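Local coordinates for protein glycosyl transferase (Staphylococcus aureus, PDB 5U02) that is a glycosyl transferase of the TarS type, in which a helical linker domain is followed by beta-rich C-terminal domains, at residues A[5-16]-A[33-43]. Residues are numbered along the deposited sequence; the frame is centred on the assembly and turned at random.
Sequences FYEVMRLIAVEI and FLNRHFSFSRT
F33 and H37 both carry CG anti to the backbone N (chi1 161° in H37), which extends the two rings, one turn apart on helix 23-40, toward M9 of helix 2-17. M9 answers with a chain bent at chi2 and chi3 that brings its methyl group between them: CE meets the edge of the F33 ring at CZ, 3.4 Å away, and lies 3.2 Å from H37 ND1, oblique to the imidazole. Farther along, I16 CD1 approaches F33 CD2 at 4.2 Å and A13 CB also borders this ring, so F33 packs against residues from successive turns of the facing helix. F5 CZ comes to the edge of the H37 ring, 3.9 Å from CE1. M9 CG lies over one face of the F5 ring and R42 NH1 over the opposite face, both offset toward the rim. There the guanidinium stands steeply to the ring, the planes 78° apart, and presents NH1 in a cation-pi contact, with R42 CZ 4.8 Å from the ring centroid. Beside this pair, the buried Y6 and T43 are joined by a hydrogen bond, Y6 OH to T43 OG1 at 3.1 Å, the threonine oxygen lying at the edge of the tyrosine ring and in its plane. S41 forms an ST turn, its OG accepting from the backbone N of T43 over 3.1 Å at a nearly straight 167°. Y6 also packs on W58, A61 and L62 of helix 56-68, while T43 touches Y96 of helix 93-105, tying the polar end of the contact to the rest of the domain. The axes of helix 5-16 and helix 33-40 run nearly antiparallel, 12.7 Å apart at closest approach, a wide spacing bridged by large side chains: an antiparallel helix pair within the helical TarS linker domain.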
loop_
_atom_site.group_PDB
_atom_site.type_symbol
_atom_site.label_atom_id
_atom_site.label_comp_id
_atom_site.label_asym_id
_atom_site.label_seq_id
_atom_site.Cartn_x
_atom_site.Cartn_y
_atom_site.Cartn_z
ATOM N N PHE A 5 -33.783 -33.596 -21.949
ATOM C CA PHE A 5 -33.953 -32.560 -20.933
ATOM C C PHE A 5 -34.304 -31.216 -21.562
ATOM O O PHE A 5 -35.330 -30.610 -21.237
ATOM C CB PHE A 5 -32.675 -32.441 -20.090
ATOM C CG PHE A 5 -32.683 -31.283 -19.124
ATOM C CD1 PHE A 5 -31.600 -30.422 -19.034
ATOM C CD2 PHE A 5 -33.777 -31.063 -18.303
ATOM C CE1 PHE A 5 -31.612 -29.365 -18.142
ATOM C CE2 PHE A 5 -33.799 -30.008 -17.409
ATOM C CZ PHE A 5 -32.717 -29.158 -17.329
ATOM N N TYR A 6 -33.441 -30.715 -22.442
ATOM C CA TYR A 6 -33.650 -29.403 -23.042
ATOM C C TYR A 6 -34.838 -29.389 -23.989
ATOM O O TYR A 6 -35.362 -28.312 -24.295
ATOM C CB TYR A 6 -32.383 -28.952 -23.774
ATOM C CG TYR A 6 -31.222 -28.704 -22.845
ATOM C CD1 TYR A 6 -31.304 -27.729 -21.860
ATOM C CD2 TYR A 6 -30.040 -29.423 -22.963
ATOM C CE1 TYR A 6 -30.249 -27.485 -21.009
ATOM C CE2 TYR A 6 -28.971 -29.182 -22.114
ATOM C CZ TYR A 6 -29.083 -28.209 -21.141
ATOM O OH TYR A 6 -28.031 -27.959 -20.291
ATOM N N GLU A 7 -35.249 -30.563 -24.472
ATOM C CA GLU A 7 -36.565 -30.707 -25.084
ATOM C C GLU A 7 -37.655 -30.128 -24.196
ATOM O O GLU A 7 -38.498 -29.344 -24.647
ATOM C CB GLU A 7 -36.854 -32.182 -25.341
ATOM C CG GLU A 7 -38.280 -32.477 -25.723
ATOM C CD GLU A 7 -38.659 -31.863 -27.075
ATOM O OE1 GLU A 7 -37.968 -32.176 -28.057
ATOM O OE2 GLU A 7 -39.649 -31.116 -27.102
ATOM N N VAL A 8 -37.660 -30.540 -22.927
ATOM C CA VAL A 8 -38.679 -30.136 -21.963
ATOM C C VAL A 8 -38.623 -28.638 -21.699
ATOM O O VAL A 8 -39.648 -27.944 -21.754
ATOM C CB VAL A 8 -38.497 -30.958 -20.672
ATOM C CG1 VAL A 8 -39.382 -30.455 -19.531
ATOM C CG2 VAL A 8 -38.775 -32.422 -20.974
ATOM N N MET A 9 -37.430 -28.117 -21.414
ATOM C CA MET A 9 -37.299 -26.698 -21.108
ATOM C C MET A 9 -37.701 -25.837 -22.292
ATOM O O MET A 9 -38.143 -24.696 -22.116
ATOM C CB MET A 9 -35.867 -26.392 -20.687
ATOM C CG MET A 9 -35.293 -27.461 -19.809
ATOM S SD MET A 9 -35.874 -27.277 -18.116
ATOM C CE MET A 9 -35.540 -25.559 -17.758
ATOM N N ARG A 10 -37.515 -26.353 -23.509
ATOM C CA ARG A 10 -38.002 -25.646 -24.688
ATOM C C ARG A 10 -39.512 -25.496 -24.626
ATOM O O ARG A 10 -40.041 -24.389 -24.772
ATOM C CB ARG A 10 -37.593 -26.361 -25.987
ATOM C CG ARG A 10 -37.958 -25.540 -27.232
ATOM C CD ARG A 10 -37.917 -26.309 -28.557
ATOM N NE ARG A 10 -38.531 -27.624 -28.547
ATOM C CZ ARG A 10 -38.158 -28.612 -29.354
ATOM N NH1 ARG A 10 -37.133 -28.436 -30.186
ATOM N NH2 ARG A 10 -38.784 -29.788 -29.308
ATOM N N LEU A 11 -40.225 -26.599 -24.372
ATOM C CA LEU A 11 -41.680 -26.535 -24.372
ATOM C C LEU A 11 -42.205 -25.668 -23.233
ATOM O O LEU A 11 -43.197 -24.954 -23.414
ATOM C CB LEU A 11 -42.271 -27.945 -24.318
ATOM C CG LEU A 11 -43.592 -28.145 -25.053
ATOM C CD1 LEU A 11 -43.831 -29.557 -25.358
ATOM C CD2 LEU A 11 -44.751 -27.598 -24.316
ATOM N N ILE A 12 -41.544 -25.689 -22.071
ATOM C CA ILE A 12 -41.940 -24.787 -20.991
ATOM C C ILE A 12 -41.791 -23.338 -21.433
ATOM O O ILE A 12 -42.669 -22.505 -21.184
ATOM C CB ILE A 12 -41.127 -25.063 -19.714
ATOM C CG1 ILE A 12 -41.156 -26.545 -19.367
ATOM C CG2 ILE A 12 -41.680 -24.233 -18.554
ATOM C CD1 ILE A 12 -40.490 -26.856 -18.052
ATOM N N ALA A 13 -40.675 -23.014 -22.093
ATOM C CA ALA A 13 -40.520 -21.681 -22.662
ATOM C C ALA A 13 -41.622 -21.377 -23.672
ATOM O O ALA A 13 -42.062 -20.228 -23.792
ATOM C CB ALA A 13 -39.142 -21.549 -23.309
ATOM N N VAL A 14 -42.085 -22.396 -24.403
ATOM C CA VAL A 14 -43.141 -22.188 -25.395
ATOM C C VAL A 14 -44.452 -21.803 -24.714
ATOM O O VAL A 14 -45.169 -20.909 -25.181
ATOM C CB VAL A 14 -43.306 -23.440 -26.282
ATOM C CG1 VAL A 14 -44.429 -23.242 -27.282
ATOM C CG2 VAL A 14 -42.020 -23.745 -27.035
ATOM N N GLU A 15 -44.776 -22.450 -23.588
ATOM C CA GLU A 15 -46.070 -22.205 -22.954
ATOM C C GLU A 15 -46.089 -20.892 -22.177
ATOM O O GLU A 15 -47.146 -20.278 -22.020
ATOM C CB GLU A 15 -46.460 -23.377 -22.049
ATOM C CG GLU A 15 -46.051 -24.754 -22.575
ATOM C CD GLU A 15 -46.587 -25.907 -21.729
ATOM O OE1 GLU A 15 -45.797 -26.502 -20.963
ATOM O OE2 GLU A 15 -47.790 -26.217 -21.863
ATOM N N ILE A 16 -44.946 -20.454 -21.652
ATOM C CA ILE A 16 -44.891 -19.117 -21.067
ATOM C C ILE A 16 -45.253 -18.071 -22.115
ATOM O O ILE A 16 -45.862 -17.041 -21.799
ATOM C CB ILE A 16 -43.500 -18.845 -20.449
ATOM C CG1 ILE A 16 -43.153 -19.907 -19.400
ATOM C CG2 ILE A 16 -43.440 -17.463 -19.832
ATOM C CD1 ILE A 16 -41.746 -19.757 -18.840
ATOM N N PHE A 33 -37.137 -16.927 -15.503
ATOM C CA PHE A 33 -37.022 -18.364 -15.702
ATOM C C PHE A 33 -35.584 -18.776 -16.013
ATOM O O PHE A 33 -35.093 -19.765 -15.457
ATOM C CB PHE A 33 -37.991 -18.808 -16.804
ATOM C CG PHE A 33 -37.677 -20.151 -17.393
ATOM C CD1 PHE A 33 -37.537 -21.265 -16.584
ATOM C CD2 PHE A 33 -37.539 -20.301 -18.765
ATOM C CE1 PHE A 33 -37.247 -22.495 -17.132
ATOM C CE2 PHE A 33 -37.251 -21.532 -19.320
ATOM C CZ PHE A 33 -37.107 -22.631 -18.504
ATOM N N LEU A 34 -34.878 -18.037 -16.879
ATOM C CA LEU A 34 -33.519 -18.449 -17.216
ATOM C C LEU A 34 -32.442 -17.784 -16.380
ATOM O O LEU A 34 -31.273 -18.171 -16.491
ATOM C CB LEU A 34 -33.181 -18.218 -18.693
ATOM C CG LEU A 34 -34.130 -18.846 -19.708
ATOM C CD1 LEU A 34 -35.297 -17.940 -20.065
ATOM C CD2 LEU A 34 -33.402 -19.347 -20.946
ATOM N N ASN A 35 -32.771 -16.794 -15.562
ATOM C CA ASN A 35 -31.811 -16.406 -14.546
ATOM C C ASN A 35 -31.609 -17.570 -13.587
ATOM O O ASN A 35 -30.480 -17.928 -13.236
ATOM C CB ASN A 35 -32.291 -15.144 -13.826
ATOM C CG ASN A 35 -32.306 -13.921 -14.734
ATOM O OD1 ASN A 35 -31.587 -13.862 -15.736
ATOM N ND2 ASN A 35 -33.131 -12.940 -14.389
ATOM N N ARG A 36 -32.708 -18.229 -13.219
ATOM C CA ARG A 36 -32.636 -19.284 -12.219
ATOM C C ARG A 36 -32.044 -20.563 -12.791
ATOM O O ARG A 36 -31.178 -21.185 -12.163
ATOM C CB ARG A 36 -34.024 -19.567 -11.652
ATOM C CG ARG A 36 -34.377 -18.907 -10.316
ATOM C CD ARG A 36 -35.262 -19.880 -9.569
ATOM N NE ARG A 36 -36.495 -20.158 -10.274
ATOM C CZ ARG A 36 -36.854 -21.364 -10.685
ATOM N NH1 ARG A 36 -36.029 -22.382 -10.491
ATOM N NH2 ARG A 36 -38.029 -21.532 -11.308
ATOM N N HIS A 37 -32.537 -20.982 -13.961
ATOM C CA HIS A 37 -32.119 -22.239 -14.576
ATOM C C HIS A 37 -30.616 -22.257 -14.860
ATOM O O HIS A 37 -29.946 -23.270 -14.634
ATOM C CB HIS A 37 -32.945 -22.456 -15.849
ATOM C CG HIS A 37 -32.346 -23.427 -16.820
ATOM N ND1 HIS A 37 -32.550 -24.790 -16.757
ATOM C CD2 HIS A 37 -31.558 -23.219 -17.899
ATOM C CE1 HIS A 37 -31.913 -25.378 -17.757
ATOM N NE2 HIS A 37 -31.299 -24.445 -18.461
ATOM N N PHE A 38 -30.069 -21.150 -15.385
ATOM C CA PHE A 38 -28.624 -21.053 -15.582
ATOM C C PHE A 38 -27.881 -20.935 -14.255
ATOM O O PHE A 38 -26.685 -21.235 -14.200
ATOM C CB PHE A 38 -28.246 -19.855 -16.493
ATOM C CG PHE A 38 -28.325 -20.133 -18.012
ATOM C CD1 PHE A 38 -29.507 -19.964 -18.716
ATOM C CD2 PHE A 38 -27.202 -20.504 -18.734
ATOM C CE1 PHE A 38 -29.592 -20.205 -20.072
ATOM C CE2 PHE A 38 -27.283 -20.745 -20.100
ATOM C CZ PHE A 38 -28.483 -20.591 -20.765
ATOM N N SER A 39 -28.551 -20.505 -13.189
ATOM C CA SER A 39 -27.887 -20.372 -11.901
ATOM C C SER A 39 -27.976 -21.635 -11.056
ATOM O O SER A 39 -27.109 -21.859 -10.204
ATOM C CB SER A 39 -28.478 -19.194 -11.118
ATOM O OG SER A 39 -28.164 -17.957 -11.733
ATOM N N PHE A 40 -28.990 -22.476 -11.273
ATOM C CA PHE A 40 -29.262 -23.565 -10.344
ATOM C C PHE A 40 -29.582 -24.896 -11.017
ATOM O O PHE A 40 -30.130 -25.786 -10.357
ATOM C CB PHE A 40 -30.410 -23.168 -9.404
ATOM C CG PHE A 40 -30.267 -21.784 -8.839
ATOM C CD1 PHE A 40 -29.255 -21.495 -7.941
ATOM C CD2 PHE A 40 -31.125 -20.766 -9.228
ATOM C CE1 PHE A 40 -29.105 -20.220 -7.431
ATOM C CE2 PHE A 40 -30.982 -19.487 -8.721
ATOM C CZ PHE A 40 -29.966 -19.214 -7.825
ATOM N N SER A 41 -29.248 -25.073 -12.289
ATOM C CA SER A 41 -29.525 -26.329 -12.978
ATOM C C SER A 41 -28.231 -26.940 -13.503
ATOM O O SER A 41 -27.129 -26.443 -13.249
ATOM C CB SER A 41 -30.514 -26.123 -14.126
ATOM O OG SER A 41 -29.860 -25.517 -15.229
ATOM N N ARG A 42 -28.394 -28.041 -14.245
ATOM C CA ARG A 42 -27.301 -28.703 -14.946
ATOM C C ARG A 42 -26.543 -27.771 -15.875
ATOM O O ARG A 42 -25.377 -28.043 -16.183
ATOM C CB ARG A 42 -27.851 -29.863 -15.776
ATOM C CG ARG A 42 -27.540 -31.231 -15.248
ATOM C CD ARG A 42 -27.770 -32.229 -16.366
ATOM N NE ARG A 42 -28.549 -33.394 -15.967
ATOM C CZ ARG A 42 -29.830 -33.579 -16.276
ATOM N NH1 ARG A 42 -30.482 -32.667 -16.987
ATOM N NH2 ARG A 42 -30.462 -34.675 -15.874
ATOM N N THR A 43 -27.180 -26.692 -16.333
ATOM C CA THR A 43 -26.572 -25.847 -17.352
ATOM C C THR A 43 -25.402 -25.037 -16.795
ATOM O O THR A 43 -24.478 -24.701 -17.545
ATOM C CB THR A 43 -27.639 -24.927 -17.959
ATOM O OG1 THR A 43 -28.777 -25.705 -18.354
ATOM C CG2 THR A 43 -27.109 -24.208 -19.192
#